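Local coordinates for dihydroxyacetone kinase (PDB 1UN8), which phosphorylates dihydroxyacetone with ATP and a divalent metal, the second step of the oxidative route of glycerol fermentation, at residues R207-L215 against G221-Q231. Residues are numbered along the deposited sequence; the frame is centred on the assembly and turned at random.
Sequences RHHPGHAEL and GEPGASVIDTQ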
ATOM      1  N   ARG A 207      12.892   7.591 -11.741  1.00 47.58           N
ATOM      2  CA  ARG A 207      14.292   7.279 -11.469  1.00 46.81           C
ATOM      3  C   ARG A 207      14.375   5.907 -10.823  1.00 46.92           C
ATOM      4  O   ARG A 207      13.574   5.561  -9.960  1.00 45.41           O
ATOM      5  CB  ARG A 207      14.936   8.343 -10.588  1.00 46.55           C
ATOM      6  CG  ARG A 207      16.415   8.104 -10.314  1.00 46.89           C
ATOM      7  CD  ARG A 207      16.925   9.105  -9.285  1.00 48.59           C
ATOM      8  NE  ARG A 207      16.278  10.396  -9.434  1.00 49.24           N
ATOM      9  CZ  ARG A 207      15.985  11.203  -8.424  1.00 50.28           C
ATOM     10  NH1 ARG A 207      16.285  10.865  -7.180  1.00 52.27           N
ATOM     11  NH2 ARG A 207      15.375  12.348  -8.659  1.00 52.20           N
ATOM     12  N   HIS A 208      15.341   5.142 -11.255  1.00 47.30           N
ATOM     13  CA  HIS A 208      15.559   3.819 -10.763  1.00 48.08           C
ATOM     14  C   HIS A 208      17.023   3.378 -10.981  1.00 46.36           C
ATOM     15  O   HIS A 208      17.624   3.699 -12.018  1.00 47.26           O
ATOM     16  CB  HIS A 208      14.585   2.829 -11.468  1.00 49.88           C
ATOM     17  CG  HIS A 208      14.990   1.339 -11.347  1.00 55.08           C
ATOM     18  ND1 HIS A 208      14.737   0.587 -10.221  1.00 56.88           N
ATOM     19  CD2 HIS A 208      15.617   0.515 -12.221  1.00 56.19           C
ATOM     20  CE1 HIS A 208      15.192  -0.640 -10.404  1.00 57.10           C
ATOM     21  NE2 HIS A 208      15.729  -0.711 -11.608  1.00 56.76           N
ATOM     22  N   HIS A 209      17.581   2.677 -10.050  1.00 45.76           N
ATOM     23  CA  HIS A 209      18.900   2.146 -10.237  1.00 44.39           C
ATOM     24  C   HIS A 209      18.703   0.639 -10.248  1.00 43.56           C
ATOM     25  O   HIS A 209      18.138   0.059  -9.326  1.00 41.94           O
ATOM     26  CB  HIS A 209      19.856   2.676  -9.164  1.00 46.11           C
ATOM     27  CG  HIS A 209      19.723   4.217  -8.918  1.00 46.98           C
ATOM     28  ND1 HIS A 209      19.995   5.164  -9.881  1.00 47.29           N
ATOM     29  CD2 HIS A 209      19.312   4.899  -7.822  1.00 47.04           C
ATOM     30  CE1 HIS A 209      19.759   6.367  -9.390  1.00 46.64           C
ATOM     31  NE2 HIS A 209      19.344   6.235  -8.143  1.00 47.52           N
ATOM     32  N   PRO A 210      19.136  -0.000 -11.335  1.00 43.23           N
ATOM     33  CA  PRO A 210      18.992  -1.454 -11.409  1.00 42.88           C
ATOM     34  C   PRO A 210      19.761  -2.212 -10.338  1.00 43.33           C
ATOM     35  O   PRO A 210      20.952  -1.964 -10.142  1.00 43.11           O
ATOM     36  CB  PRO A 210      19.491  -1.778 -12.819  1.00 42.63           C
ATOM     37  CG  PRO A 210      19.416  -0.478 -13.549  1.00 41.07           C
ATOM     38  CD  PRO A 210      19.855   0.576 -12.571  1.00 42.66           C
ATOM     39  N   GLY A 211      19.100  -3.141  -9.664  1.00 42.36           N
ATOM     40  CA  GLY A 211      19.719  -3.944  -8.620  1.00 40.39           C
ATOM     41  C   GLY A 211      20.211  -3.141  -7.413  1.00 41.95           C
ATOM     42  O   GLY A 211      20.681  -3.717  -6.426  1.00 42.18           O
ATOM     43  N   HIS A 212      20.093  -1.822  -7.486  1.00 43.52           N
ATOM     44  CA  HIS A 212      20.517  -0.959  -6.391  1.00 44.36           C
ATOM     45  C   HIS A 212      19.396  -0.219  -5.707  1.00 43.68           C
ATOM     46  O   HIS A 212      18.227  -0.347  -6.100  1.00 41.90           O
ATOM     47  CB  HIS A 212      21.509   0.092  -6.892  1.00 45.10           C
ATOM     48  CG  HIS A 212      22.718  -0.503  -7.656  1.00 46.49           C
ATOM     49  ND1 HIS A 212      23.632  -1.347  -7.063  1.00 47.79           N
ATOM     50  CD2 HIS A 212      23.118  -0.352  -8.941  1.00 46.98           C
ATOM     51  CE1 HIS A 212      24.547  -1.693  -7.951  1.00 47.06           C
ATOM     52  NE2 HIS A 212      24.258  -1.104  -9.098  1.00 48.53           N
ATOM     53  N   ALA A 213      19.733   0.555  -4.676  1.00 42.44           N
ATOM     54  CA  ALA A 213      18.723   1.298  -3.919  1.00 41.25           C
ATOM     55  C   ALA A 213      19.190   2.695  -3.546  1.00 40.21           C
ATOM     56  O   ALA A 213      20.284   2.874  -3.014  1.00 40.89           O
ATOM     57  CB  ALA A 213      18.353   0.529  -2.657  1.00 40.78           C
ATOM     58  N   GLU A 214      18.345   3.687  -3.810  1.00 39.33           N
ATOM     59  CA  GLU A 214      18.692   5.065  -3.500  1.00 38.18           C
ATOM     60  C   GLU A 214      18.340   5.439  -2.054  1.00 39.20           C
ATOM     61  O   GLU A 214      17.169   5.587  -1.687  1.00 37.75           O
ATOM     62  CB  GLU A 214      17.994   6.019  -4.470  1.00 37.25           C
ATOM     63  CG  GLU A 214      18.293   7.481  -4.204  1.00 36.45           C
ATOM     64  CD  GLU A 214      17.843   8.392  -5.334  1.00 39.46           C
ATOM     65  OE1 GLU A 214      17.509   9.565  -5.041  1.00 40.87           O
ATOM     66  OE2 GLU A 214      17.838   7.953  -6.512  1.00 38.38           O
ATOM     67  N   LEU A 215      19.371   5.588  -1.230  1.00 38.26           N
ATOM     68  CA  LEU A 215      19.176   5.951   0.159  1.00 38.14           C
ATOM     69  C   LEU A 215      18.854   7.438   0.254  1.00 38.19           C
ATOM     70  O   LEU A 215      19.540   8.271  -0.346  1.00 38.31           O
ATOM     71  CB  LEU A 215      20.440   5.645   0.966  1.00 37.43           C
ATOM     72  CG  LEU A 215      20.357   5.984   2.450  1.00 36.94           C
ATOM     73  CD1 LEU A 215      19.344   5.071   3.107  1.00 38.23           C
ATOM     74  CD2 LEU A 215      21.708   5.802   3.105  1.00 37.47           C
ATOM     75  N   GLY A 221      10.390  12.878  -4.448  1.00 40.05           N
ATOM     76  CA  GLY A 221      11.255  12.285  -5.448  1.00 38.85           C
ATOM     77  C   GLY A 221      12.617  12.940  -5.521  1.00 39.45           C
ATOM     78  O   GLY A 221      13.413  12.605  -6.380  1.00 40.09           O
ATOM     79  N   GLU A 222      12.895  13.868  -4.615  1.00 39.49           N
ATOM     80  CA  GLU A 222      14.180  14.557  -4.603  1.00 40.81           C
ATOM     81  C   GLU A 222      15.363  13.580  -4.520  1.00 40.59           C
ATOM     82  O   GLU A 222      15.247  12.495  -3.962  1.00 40.54           O
ATOM     83  CB  GLU A 222      14.269  15.520  -3.405  1.00 43.22           C
ATOM     84  CG  GLU A 222      13.171  16.578  -3.288  1.00 42.48           C
ATOM     85  CD  GLU A 222      12.016  16.133  -2.404  1.00 44.29           C
ATOM     86  OE1 GLU A 222      11.380  17.018  -1.778  1.00 42.82           O
ATOM     87  OE2 GLU A 222      11.738  14.908  -2.344  1.00 43.68           O
ATOM     88  N   PRO A 223      16.523  13.971  -5.065  1.00 40.68           N
ATOM     89  CA  PRO A 223      17.729  13.140  -5.046  1.00 40.94           C
ATOM     90  C   PRO A 223      18.053  12.750  -3.617  1.00 40.49           C
ATOM     91  O   PRO A 223      17.919  13.569  -2.706  1.00 41.73           O
ATOM     92  CB  PRO A 223      18.799  14.067  -5.624  1.00 38.72           C
ATOM     93  CG  PRO A 223      18.020  14.915  -6.557  1.00 40.10           C
ATOM     94  CD  PRO A 223      16.774  15.235  -5.778  1.00 40.17           C
ATOM     95  N   GLY A 224      18.487  11.511  -3.426  1.00 39.06           N
ATOM     96  CA  GLY A 224      18.829  11.050  -2.098  1.00 39.92           C
ATOM     97  C   GLY A 224      20.268  11.356  -1.711  1.00 41.59           C
ATOM     98  O   GLY A 224      20.948  12.158  -2.362  1.00 41.92           O
ATOM     99  N   ALA A 225      20.741  10.706  -0.652  1.00 41.70           N
ATOM    100  CA  ALA A 225      22.099  10.928  -0.171  1.00 43.35           C
ATOM    101  C   ALA A 225      23.135   9.974  -0.773  1.00 44.03           C
ATOM    102  O   ALA A 225      24.322  10.295  -0.795  1.00 44.66           O
ATOM    103  CB  ALA A 225      22.135  10.830   1.358  1.00 41.03           C
ATOM    104  N   SER A 226      22.695   8.817  -1.267  1.00 43.49           N
ATOM    105  CA  SER A 226      23.624   7.849  -1.826  1.00 42.91           C
ATOM    106  C   SER A 226      22.897   6.702  -2.503  1.00 43.00           C
ATOM    107  O   SER A 226      21.667   6.669  -2.511  1.00 42.96           O
ATOM    108  CB  SER A 226      24.511   7.311  -0.705  1.00 43.34           C
ATOM    109  OG  SER A 226      25.330   6.255  -1.159  1.00 46.72           O
ATOM    110  N   VAL A 227      23.661   5.768  -3.073  1.00 43.16           N
ATOM    111  CA  VAL A 227      23.104   4.595  -3.750  1.00 42.36           C
ATOM    112  C   VAL A 227      23.716   3.338  -3.158  1.00 43.33           C
ATOM    113  O   VAL A 227      24.936   3.232  -3.114  1.00 45.63           O
ATOM    114  CB  VAL A 227      23.420   4.612  -5.263  1.00 41.38           C
ATOM    115  CG1 VAL A 227      22.943   3.323  -5.900  1.00 39.01           C
ATOM    116  CG2 VAL A 227      22.752   5.806  -5.930  1.00 38.19           C
ATOM    117  N   ILE A 228      22.889   2.398  -2.694  1.00 43.92           N
ATOM    118  CA  ILE A 228      23.388   1.141  -2.122  1.00 44.46           C
ATOM    119  C   ILE A 228      23.488   0.129  -3.264  1.00 45.99           C
ATOM    120  O   ILE A 228      22.543  -0.021  -4.039  1.00 44.63           O
ATOM    121  CB  ILE A 228      22.417   0.541  -1.040  1.00 46.43           C
ATOM    122  CG1 ILE A 228      22.221   1.462   0.171  1.00 46.64           C
ATOM    123  CG2 ILE A 228      22.986  -0.741  -0.524  1.00 44.77           C
ATOM    124  CD1 ILE A 228      22.579   2.888  -0.060  1.00 54.00           C
ATOM    125  N   ASP A 229      24.619  -0.573  -3.347  1.00 47.42           N
ATOM    126  CA  ASP A 229      24.858  -1.550  -4.406  1.00 48.79           C
ATOM    127  C   ASP A 229      24.077  -2.854  -4.287  1.00 49.26           C
ATOM    128  O   ASP A 229      24.436  -3.853  -4.905  1.00 50.77           O
ATOM    129  CB  ASP A 229      26.359  -1.862  -4.510  1.00 51.34           C
ATOM    130  CG  ASP A 229      26.870  -2.712  -3.358  1.00 52.66           C
ATOM    131  OD1 ASP A 229      26.269  -2.674  -2.263  1.00 55.17           O
ATOM    132  OD2 ASP A 229      27.891  -3.407  -3.542  1.00 53.78           O
ATOM    133  N   THR A 230      23.007  -2.850  -3.503  1.00 48.56           N
ATOM    134  CA  THR A 230      22.194  -4.051  -3.357  1.00 46.98           C
ATOM    135  C   THR A 230      20.790  -3.678  -2.917  1.00 47.65           C
ATOM    136  O   THR A 230      20.546  -2.541  -2.502  1.00 48.39           O
ATOM    137  CB  THR A 230      22.790  -5.014  -2.312  1.00 46.75           C
ATOM    138  OG1 THR A 230      22.033  -6.229  -2.303  1.00 44.98           O
ATOM    139  CG2 THR A 230      22.765  -4.391  -0.915  1.00 44.77           C
ATOM    140  N   GLN A 231      19.872  -4.633  -3.017  1.00 46.89           N
ATOM    141  CA  GLN A 231      18.491  -4.426  -2.596  1.00 45.02           C
ATOM    142  C   GLN A 231      18.179  -5.382  -1.458  1.00 45.54           C
ATOM    143  O   GLN A 231      17.051  -5.438  -0.969  1.00 46.17           O
ATOM    144  CB  GLN A 231      17.530  -4.677  -3.753  1.00 43.33           C
ATOM    145  CG  GLN A 231      17.686  -3.694  -4.896  1.00 42.36           C
ATOM    146  CD  GLN A 231      16.608  -3.864  -5.940  1.00 43.09           C
ATOM    147  OE1 GLN A 231      15.735  -4.725  -5.807  1.00 43.99           O
ATOM    148  NE2 GLN A 231      16.656  -3.042  -6.987  1.00 43.02           N
TER
HETATM  149  O   HOH W   1      16.173  -3.703  -9.934  1.00 49.45           O
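Ala213 and Ile228 form the first rung of an antiparallel hairpin, exchanging both backbone hydrogen bonds, with Ile228 N 2.7 Å from Ala213 O. The next such rung ends in a classic beta bulge: Ala225 and Ser226 both face Leu215, whose O accepts a bond from Ala225 N at 2.7 Å and a weaker one from Ser226 N. Beyond the bulge the backbone is met by a side chain, that of Glu214. Extended, with CG opposite the backbone N (chi1 179°), it carries OE1 to Gly224 N at 2.7 Å, the donor on the anti side and tilted 29° out of the carboxylate plane. Arg207 NH1 makes a salt bridge to the same OE1, and NH2 gives a weak bond to Gly221 O, next to the active-site His220, whose N is bonded by Glu222 OE2. His209 NE2 donates to Glu214 OE2 at 2.8 Å, an acceptor that probably fixes the rotation of the imidazole; Val227 CG2 lies over one face of that ring, towards its rim, in a CH-pi contact. At the other end Gln231 NE2 bonds His212 O at 3.2 Å, while a water accepts a bond from Gly211 N and a weak one from the same NE2; Gln231 OE1 accepts from Phe4 N of the second subunit. Apolar contact is made by Leu215 CB on Ile228 CD1, 3.6 Å apart. Within the DhaK domain, strand 226-228 is an outermost strand of its sheet within this chain and strand 213-215 runs between it and strand 186-192, while Leu215 and Ile228 pack on helix 233-247.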